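Local atomic coordinates of 5'-tyrosyl-DNA phosphodiesterase (PDB entry 4FVA), a protein that belongs to the endonuclease/exonuclease/phosphatase family, of the DNase I-like clan, and binds a magnesium ion. Residues 97-102 / 141-146. Sequence-based numbering, arbitrary orientation.
Sequences IHFQNS and FGFCMD. With EDO (1,2-ethanediol), chain E.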
ATOM      1  N   ILE A  97      -6.836  -5.157 -12.645  1.00 27.47           N
ATOM      2  CA  ILE A  97      -8.214  -5.617 -12.670  1.00 23.72           C
ATOM      3  C   ILE A  97      -9.110  -4.522 -12.142  1.00 29.26           C
ATOM      4  O   ILE A  97      -8.965  -4.092 -10.987  1.00 29.41           O
ATOM      5  CB  ILE A  97      -8.416  -6.852 -11.785  1.00 22.77           C
ATOM      6  CG1 ILE A  97      -7.435  -7.963 -12.179  1.00 26.56           C
ATOM      7  CG2 ILE A  97      -9.877  -7.318 -11.861  1.00 22.93           C
ATOM      8  CD1 ILE A  97      -7.478  -9.148 -11.240  1.00 24.33           C
ATOM      9  N   HIS A  98     -10.041  -4.073 -12.982  1.00 29.67           N
ATOM     10  CA  HIS A  98     -11.026  -3.070 -12.568  1.00 29.17           C
ATOM     11  C   HIS A  98     -12.178  -3.713 -11.800  1.00 26.06           C
ATOM     12  O   HIS A  98     -12.827  -4.634 -12.297  1.00 30.80           O
ATOM     13  CB  HIS A  98     -11.536  -2.296 -13.793  1.00 31.63           C
ATOM     14  CG  HIS A  98     -10.520  -1.367 -14.384  1.00 24.86           C
ATOM     15  ND1 HIS A  98      -9.398  -1.811 -15.058  1.00 34.59           N
ATOM     16  CD2 HIS A  98     -10.471  -0.012 -14.434  1.00 24.05           C
ATOM     17  CE1 HIS A  98      -8.689  -0.774 -15.467  1.00 27.30           C
ATOM     18  NE2 HIS A  98      -9.321   0.332 -15.106  1.00 30.29           N
ATOM     19  N   PHE A  99     -12.406  -3.258 -10.566  1.00 25.91           N
ATOM     20  CA  PHE A  99     -13.525  -3.762  -9.787  1.00 24.01           C
ATOM     21  C   PHE A  99     -14.814  -3.390 -10.508  1.00 30.67           C
ATOM     22  O   PHE A  99     -15.092  -2.211 -10.752  1.00 26.26           O
ATOM     23  CB  PHE A  99     -13.527  -3.195  -8.369  1.00 26.90           C
ATOM     24  CG  PHE A  99     -12.336  -3.601  -7.541  1.00 20.80           C
ATOM     25  CD1 PHE A  99     -11.852  -4.898  -7.580  1.00 29.42           C
ATOM     26  CD2 PHE A  99     -11.740  -2.693  -6.674  1.00 18.14           C
ATOM     27  CE1 PHE A  99     -10.767  -5.277  -6.794  1.00 23.32           C
ATOM     28  CE2 PHE A  99     -10.648  -3.058  -5.885  1.00 20.30           C
ATOM     29  CZ  PHE A  99     -10.166  -4.352  -5.944  1.00 23.85           C
ATOM     30  N   GLN A 100     -15.596  -4.404 -10.846  1.00 34.88           N
ATOM     31  CA  GLN A 100     -16.832  -4.227 -11.603  1.00 34.68           C
ATOM     32  C   GLN A 100     -17.854  -3.395 -10.824  1.00 35.31           C
ATOM     33  O   GLN A 100     -18.583  -2.590 -11.404  1.00 42.05           O
ATOM     34  CB  GLN A 100     -17.371  -5.612 -11.985  1.00 42.62           C
ATOM     35  CG  GLN A 100     -16.455  -6.305 -13.023  1.00 52.17           C
ATOM     36  CD  GLN A 100     -16.914  -7.699 -13.452  1.00 65.72           C
ATOM     37  OE1 GLN A 100     -17.762  -8.322 -12.809  1.00 72.07           O
ATOM     38  NE2 GLN A 100     -16.309  -8.213 -14.517  1.00 70.01           N
ATOM     39  N   ASN A 101     -17.880  -3.571  -9.504  1.00 29.19           N
ATOM     40  CA  ASN A 101     -18.844  -2.889  -8.643  1.00 31.01           C
ATOM     41  C   ASN A 101     -18.388  -1.510  -8.162  1.00 30.68           C
ATOM     42  O   ASN A 101     -19.031  -0.910  -7.299  1.00 32.70           O
ATOM     43  CB  ASN A 101     -19.144  -3.751  -7.417  1.00 26.21           C
ATOM     44  CG  ASN A 101     -18.011  -3.724  -6.399  1.00 29.48           C
ATOM     45  OD1 ASN A 101     -16.920  -3.209  -6.680  1.00 32.33           O
ATOM     46  ND2 ASN A 101     -18.248  -4.298  -5.227  1.00 27.74           N
ATOM     47  N   SER A 102     -17.271  -1.010  -8.678  1.00 29.49           N
ATOM     48  CA  SER A 102     -16.761   0.272  -8.189  1.00 32.50           C
ATOM     49  C   SER A 102     -17.285   1.488  -8.957  1.00 26.87           C
ATOM     50  O   SER A 102     -17.325   1.502 -10.191  1.00 27.23           O
ATOM     51  CB  SER A 102     -15.235   0.312  -8.193  1.00 32.85           C
ATOM     52  OG  SER A 102     -14.806   1.548  -7.648  1.00 27.98           O
ATOM     53  N   PHE A 141     -12.821  -6.742  -0.990  1.00 20.32           N
ATOM     54  CA  PHE A 141     -11.872  -7.422  -0.113  1.00 26.65           C
ATOM     55  C   PHE A 141     -11.952  -8.948  -0.301  1.00 30.72           C
ATOM     56  O   PHE A 141     -10.923  -9.621  -0.428  1.00 28.64           O
ATOM     57  CB  PHE A 141     -12.109  -7.038   1.345  1.00 23.03           C
ATOM     58  CG  PHE A 141     -11.082  -7.601   2.293  1.00 24.57           C
ATOM     59  CD1 PHE A 141      -9.911  -6.902   2.560  1.00 24.60           C
ATOM     60  CD2 PHE A 141     -11.279  -8.836   2.902  1.00 27.15           C
ATOM     61  CE1 PHE A 141      -8.950  -7.423   3.426  1.00 27.97           C
ATOM     62  CE2 PHE A 141     -10.326  -9.365   3.767  1.00 26.88           C
ATOM     63  CZ  PHE A 141      -9.161  -8.652   4.033  1.00 29.99           C
ATOM     64  N   GLY A 142     -13.178  -9.482  -0.318  1.00 30.37           N
ATOM     65  CA  GLY A 142     -13.396 -10.907  -0.526  1.00 26.48           C
ATOM     66  C   GLY A 142     -12.811 -11.344  -1.855  1.00 26.08           C
ATOM     67  O   GLY A 142     -12.087 -12.342  -1.941  1.00 25.25           O
ATOM     68  N   PHE A 143     -13.079 -10.557  -2.887  1.00 22.65           N
ATOM     69  CA  PHE A 143     -12.552 -10.823  -4.209  1.00 20.72           C
ATOM     70  C   PHE A 143     -11.034 -10.835  -4.175  1.00 26.00           C
ATOM     71  O   PHE A 143     -10.396 -11.730  -4.743  1.00 23.04           O
ATOM     72  CB  PHE A 143     -13.070  -9.767  -5.193  1.00 22.44           C
ATOM     73  CG  PHE A 143     -12.484  -9.867  -6.572  1.00 26.00           C
ATOM     74  CD1 PHE A 143     -13.077 -10.668  -7.543  1.00 34.10           C
ATOM     75  CD2 PHE A 143     -11.335  -9.153  -6.904  1.00 27.32           C
ATOM     76  CE1 PHE A 143     -12.524 -10.765  -8.828  1.00 33.39           C
ATOM     77  CE2 PHE A 143     -10.780  -9.234  -8.181  1.00 30.35           C
ATOM     78  CZ  PHE A 143     -11.375 -10.039  -9.145  1.00 36.55           C
ATOM     79  N   CYS A 144     -10.442  -9.858  -3.501  1.00 25.50           N
ATOM     80  CA  CYS A 144      -8.985  -9.816  -3.433  1.00 31.15           C
ATOM     81  C   CYS A 144      -8.436 -11.059  -2.739  1.00 29.23           C
ATOM     82  O   CYS A 144      -7.457 -11.648  -3.189  1.00 22.35           O
ATOM     83  CB  CYS A 144      -8.500  -8.547  -2.725  1.00 29.41           C
ATOM     84  SG  CYS A 144      -8.784  -7.041  -3.683  1.00 24.48           S
ATOM     85  N   MET A 145      -9.075 -11.465  -1.649  1.00 18.45           N
ATOM     86  CA  MET A 145      -8.601 -12.641  -0.915  1.00 27.87           C
ATOM     87  C   MET A 145      -8.729 -13.925  -1.751  1.00 28.51           C
ATOM     88  O   MET A 145      -7.860 -14.800  -1.709  1.00 26.69           O
ATOM     89  CB  MET A 145      -9.306 -12.760   0.444  1.00 29.95           C
ATOM     90  CG  MET A 145      -8.734 -11.826   1.540  1.00 28.24           C
ATOM     91  SD  MET A 145      -6.937 -12.014   1.748  1.00 41.43           S
ATOM     92  CE  MET A 145      -6.566 -10.767   2.982  1.00 59.86           C
ATOM     93  N   ASP A 146      -9.791 -14.024  -2.538  1.00 25.86           N
ATOM     94  CA  ASP A 146      -9.943 -15.163  -3.426  1.00 24.48           C
ATOM     95  C   ASP A 146      -8.810 -15.210  -4.433  1.00 29.87           C
ATOM     96  O   ASP A 146      -8.282 -16.280  -4.752  1.00 32.48           O
ATOM     97  CB  ASP A 146     -11.293 -15.117  -4.142  1.00 28.71           C
ATOM     98  CG  ASP A 146     -12.464 -15.412  -3.209  1.00 30.98           C
ATOM     99  OD1 ASP A 146     -12.246 -16.008  -2.138  1.00 31.36           O
ATOM    100  OD2 ASP A 146     -13.609 -15.063  -3.562  1.00 36.53           O
TER
HETATM  101  C1  EDO E 401     -16.076  -6.793  -7.731  1.00 41.08           C
HETATM  102  O1  EDO E 401     -16.375  -7.811  -6.759  1.00 52.28           O
HETATM  103  C2  EDO E 401     -15.141  -7.384  -8.794  1.00 36.71           C
HETATM  104  O2  EDO E 401     -15.119  -6.568  -9.974  1.00 43.31           O
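Phe99 and Phe143 meet ring to ring, and their meeting illustrates how a helix can be packed against the end of a strand: between 97-102 and 141-146 the contact is made by apolar side chains, and no hydrogen bond crosses. CE1 of Phe99 lies 3.9 Å from CD2 of Phe143, which sits at the edge of the Phe99 ring, near its plane. Phe143 reaches out from the helix because its CG stands anti to the backbone N (chi1 175°), and the far end of the ring, CZ, comes to 4.1 Å from CG2 of Ile97. The Phe143 ring therefore bridges Ile97 of the strand and Phe99 of the loop.

The second apolar element is a sulfur-aromatic contact. SG of Cys144 approaches the outer end of the Phe99 ring obliquely, 3.8 Å from CZ, so that Phe99 touches two successive helix residues.

A 1,2-ethanediol molecule, probably from the crystallisation liquor, lies beside the rings: its C2 is over one face of Phe143, 4.1 Å above the plane and offset toward the rim. Its O2 is modelled only 2.4 Å from the backbone N of Gln100, too short for the bond to be taken at face value.

From Phe99 to Ser102 the chain makes a type I beta turn, and within it Asn101 adds a polar link to the preceding part of helix 134-154: OD1 bonds to NE2 of Gln140 and ND2 to the backbone O of Gln136, one helical turn apart. That helix is thus joined to the end of edge strand 90-98, while Leu108 of the adjoining strand 107-115 touches both Phe99 and Cys144, and Phe162 of strand 159-163 packs on Cys144 too.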